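Pectate lyase 47 (Bacillus sp. TS-47, PDB 1VBL) probably cleaves pectate, the de-esterified backbone of pectin, by calcium-dependent beta-elimination as a thermostable secreted enzyme of polysaccharide lyase family 1. Local coordinates at residues Arg125-Val130 with Ser187-Ile192. Residues are numbered along the deposited sequence; the frame is centred on the assembly and turned at random.
With CA (calcium ion), chain B.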
loop_
_atom_site.group_PDB
_atom_site.type_symbol
_atom_site.label_atom_id
_atom_site.label_comp_id
_atom_site.label_asym_id
_atom_site.label_seq_id
_atom_site.Cartn_x
_atom_site.Cartn_y
_atom_site.Cartn_z
ATOM N N ARG A 125 8.916 -10.016 -14.123
ATOM C CA ARG A 125 7.969 -9.685 -15.186
ATOM C C ARG A 125 6.810 -8.769 -14.798
ATOM O O ARG A 125 6.447 -7.880 -15.570
ATOM C CB ARG A 125 7.388 -10.962 -15.809
ATOM C CG ARG A 125 6.261 -10.708 -16.819
ATOM C CD ARG A 125 6.000 -11.934 -17.696
ATOM N NE ARG A 125 7.140 -12.217 -18.567
ATOM C CZ ARG A 125 7.356 -11.633 -19.742
ATOM N NH1 ARG A 125 6.506 -10.729 -20.213
ATOM N NH2 ARG A 125 8.442 -11.935 -20.439
ATOM N N ILE A 126 6.237 -8.980 -13.616
ATOM C CA ILE A 126 5.081 -8.191 -13.192
ATOM C C ILE A 126 5.328 -6.922 -12.380
ATOM O O ILE A 126 4.435 -6.081 -12.277
ATOM C CB ILE A 126 4.066 -9.065 -12.421
ATOM C CG1 ILE A 126 4.601 -9.408 -11.029
ATOM C CG2 ILE A 126 3.785 -10.346 -13.219
ATOM C CD1 ILE A 126 3.615 -10.198 -10.184
ATOM N N MET A 127 6.510 -6.780 -11.786
ATOM C CA MET A 127 6.797 -5.567 -11.024
ATOM C C MET A 127 7.503 -4.601 -11.965
ATOM O O MET A 127 8.658 -4.810 -12.349
ATOM C CB MET A 127 7.665 -5.876 -9.801
ATOM C CG MET A 127 6.956 -6.728 -8.747
ATOM S SD MET A 127 5.257 -6.164 -8.366
ATOM C CE MET A 127 5.594 -4.571 -7.659
ATOM N N VAL A 128 6.783 -3.552 -12.345
ATOM C CA VAL A 128 7.276 -2.546 -13.279
ATOM C C VAL A 128 8.025 -1.407 -12.595
ATOM O O VAL A 128 7.476 -0.722 -11.729
ATOM C CB VAL A 128 6.093 -1.952 -14.092
ATOM C CG1 VAL A 128 6.589 -0.918 -15.085
ATOM C CG2 VAL A 128 5.352 -3.070 -14.815
ATOM N N TYR A 129 9.280 -1.206 -12.990
ATOM C CA TYR A 129 10.095 -0.133 -12.426
ATOM C C TYR A 129 9.670 1.220 -12.985
ATOM O O TYR A 129 9.357 1.341 -14.175
ATOM C CB TYR A 129 11.573 -0.354 -12.753
ATOM C CG TYR A 129 12.262 -1.360 -11.867
ATOM C CD1 TYR A 129 12.648 -1.028 -10.569
ATOM C CD2 TYR A 129 12.533 -2.648 -12.326
ATOM C CE1 TYR A 129 13.290 -1.954 -9.751
ATOM C CE2 TYR A 129 13.171 -3.580 -11.519
ATOM C CZ TYR A 129 13.546 -3.227 -10.234
ATOM O OH TYR A 129 14.167 -4.154 -9.433
ATOM N N VAL A 130 9.668 2.236 -12.126
ATOM C CA VAL A 130 9.301 3.589 -12.534
ATOM C C VAL A 130 10.491 4.507 -12.274
ATOM O O VAL A 130 11.023 4.546 -11.163
ATOM C CB VAL A 130 8.076 4.116 -11.741
ATOM C CG1 VAL A 130 7.699 5.518 -12.231
ATOM C CG2 VAL A 130 6.895 3.171 -11.911
ATOM N N SER A 187 3.591 -13.243 0.754
ATOM C CA SER A 187 3.847 -12.893 -0.631
ATOM C C SER A 187 4.694 -11.639 -0.755
ATOM O O SER A 187 4.869 -10.895 0.205
ATOM C CB SER A 187 2.527 -12.733 -1.376
ATOM O OG SER A 187 1.905 -13.997 -1.512
ATOM N N GLU A 188 5.195 -11.408 -1.961
ATOM C CA GLU A 188 6.096 -10.296 -2.236
ATOM C C GLU A 188 5.556 -9.075 -2.978
ATOM O O GLU A 188 6.090 -7.979 -2.831
ATOM C CB GLU A 188 7.293 -10.848 -3.020
ATOM C CG GLU A 188 8.183 -9.809 -3.682
ATOM C CD GLU A 188 9.417 -9.486 -2.870
ATOM O OE1 GLU A 188 10.188 -8.601 -3.294
ATOM O OE2 GLU A 188 9.622 -10.123 -1.813
ATOM N N TYR A 189 4.496 -9.249 -3.755
ATOM C CA TYR A 189 4.001 -8.156 -4.580
ATOM C C TYR A 189 2.952 -7.199 -4.035
ATOM O O TYR A 189 1.937 -7.612 -3.472
ATOM C CB TYR A 189 3.520 -8.738 -5.916
ATOM C CG TYR A 189 4.465 -9.796 -6.458
ATOM C CD1 TYR A 189 5.822 -9.514 -6.641
ATOM C CD2 TYR A 189 4.021 -11.093 -6.723
ATOM C CE1 TYR A 189 6.717 -10.500 -7.064
ATOM C CE2 TYR A 189 4.911 -12.091 -7.148
ATOM C CZ TYR A 189 6.256 -11.785 -7.312
ATOM O OH TYR A 189 7.149 -12.763 -7.700
ATOM N N ASP A 190 3.221 -5.907 -4.228
ATOM C CA ASP A 190 2.316 -4.830 -3.821
ATOM C C ASP A 190 1.880 -4.121 -5.097
ATOM O O ASP A 190 2.581 -4.180 -6.107
ATOM C CB ASP A 190 3.036 -3.793 -2.962
ATOM C CG ASP A 190 3.925 -4.411 -1.928
ATOM O OD1 ASP A 190 3.457 -5.320 -1.212
ATOM O OD2 ASP A 190 5.092 -3.979 -1.826
ATOM N N SER A 191 0.744 -3.429 -5.056
ATOM C CA SER A 191 0.297 -2.696 -6.236
ATOM C C SER A 191 1.283 -1.553 -6.470
ATOM O O SER A 191 1.615 -1.220 -7.606
ATOM C CB SER A 191 -1.120 -2.153 -6.027
ATOM O OG SER A 191 -2.065 -3.211 -6.089
ATOM N N ILE A 192 1.746 -0.958 -5.376
ATOM C CA ILE A 192 2.726 0.120 -5.433
ATOM C C ILE A 192 3.696 -0.062 -4.279
ATOM O O ILE A 192 3.293 -0.110 -3.116
ATOM C CB ILE A 192 2.077 1.523 -5.320
ATOM C CG1 ILE A 192 1.215 1.802 -6.554
ATOM C CG2 ILE A 192 3.167 2.591 -5.192
ATOM C CD1 ILE A 192 0.587 3.188 -6.574
HETATM CA CA CA B . 5.452 -5.162 0.512
HETATM O O HOH W 1 6.400 -6.894 -0.838
HETATM O O HOH W 2 7.450 -3.481 0.708
HETATM O O HOH W 3 6.332 -6.202 2.626
#
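I126 holds CG1 between its backbone N and carbonyl carbon (chi1 73°), and with the chain extended beyond it CD1 reaches over one face of the Y189 ring; M127 bends at chi2 (-46°) and again at chi3, which brings SD beside the CB-CD1 side of the same tyrosine. I126 CD1 sits 3.8 Å from the centroid of the Y189 ring, only 18° off the normal, a CH-pi contact displaced toward the rim at CD2, while E188 CB of the tyrosine's own loop lies over the opposite face. M127 approaches obliquely: its CG comes within 3.7 Å of Y189 CD1, and its SD stands 4.9 Å from the ring centroid in a Met-aromatic contact. Past the sulfur, M127 CE ends 3.4 Å from D190 O, so the methionine spans from the ring to the backbone of the calcium ligand. Replacing Y189 by an alanine is likely to leave I126 CD1 and M127 SD without their aromatic partner and open a gap between helix 110-126 and the loop carrying D190. The CB of D190 points away from 125-130, and its carboxylate chelates the calcium ion through OD1 and OD2, each 2.6 Å from the metal; D229, D233 and three waters complete the site, and G230 N donates a hydrogen bond to D190 OD1. The packing is buried within the family's parallel beta-helix. Q119, Q122 and K123 of helix 110-126 also touch the Y189 side chain, and 127-129, continuing from that helix, is the edge strand of the parallel sheet whose third strand, 192-195, follows the loop 187-191.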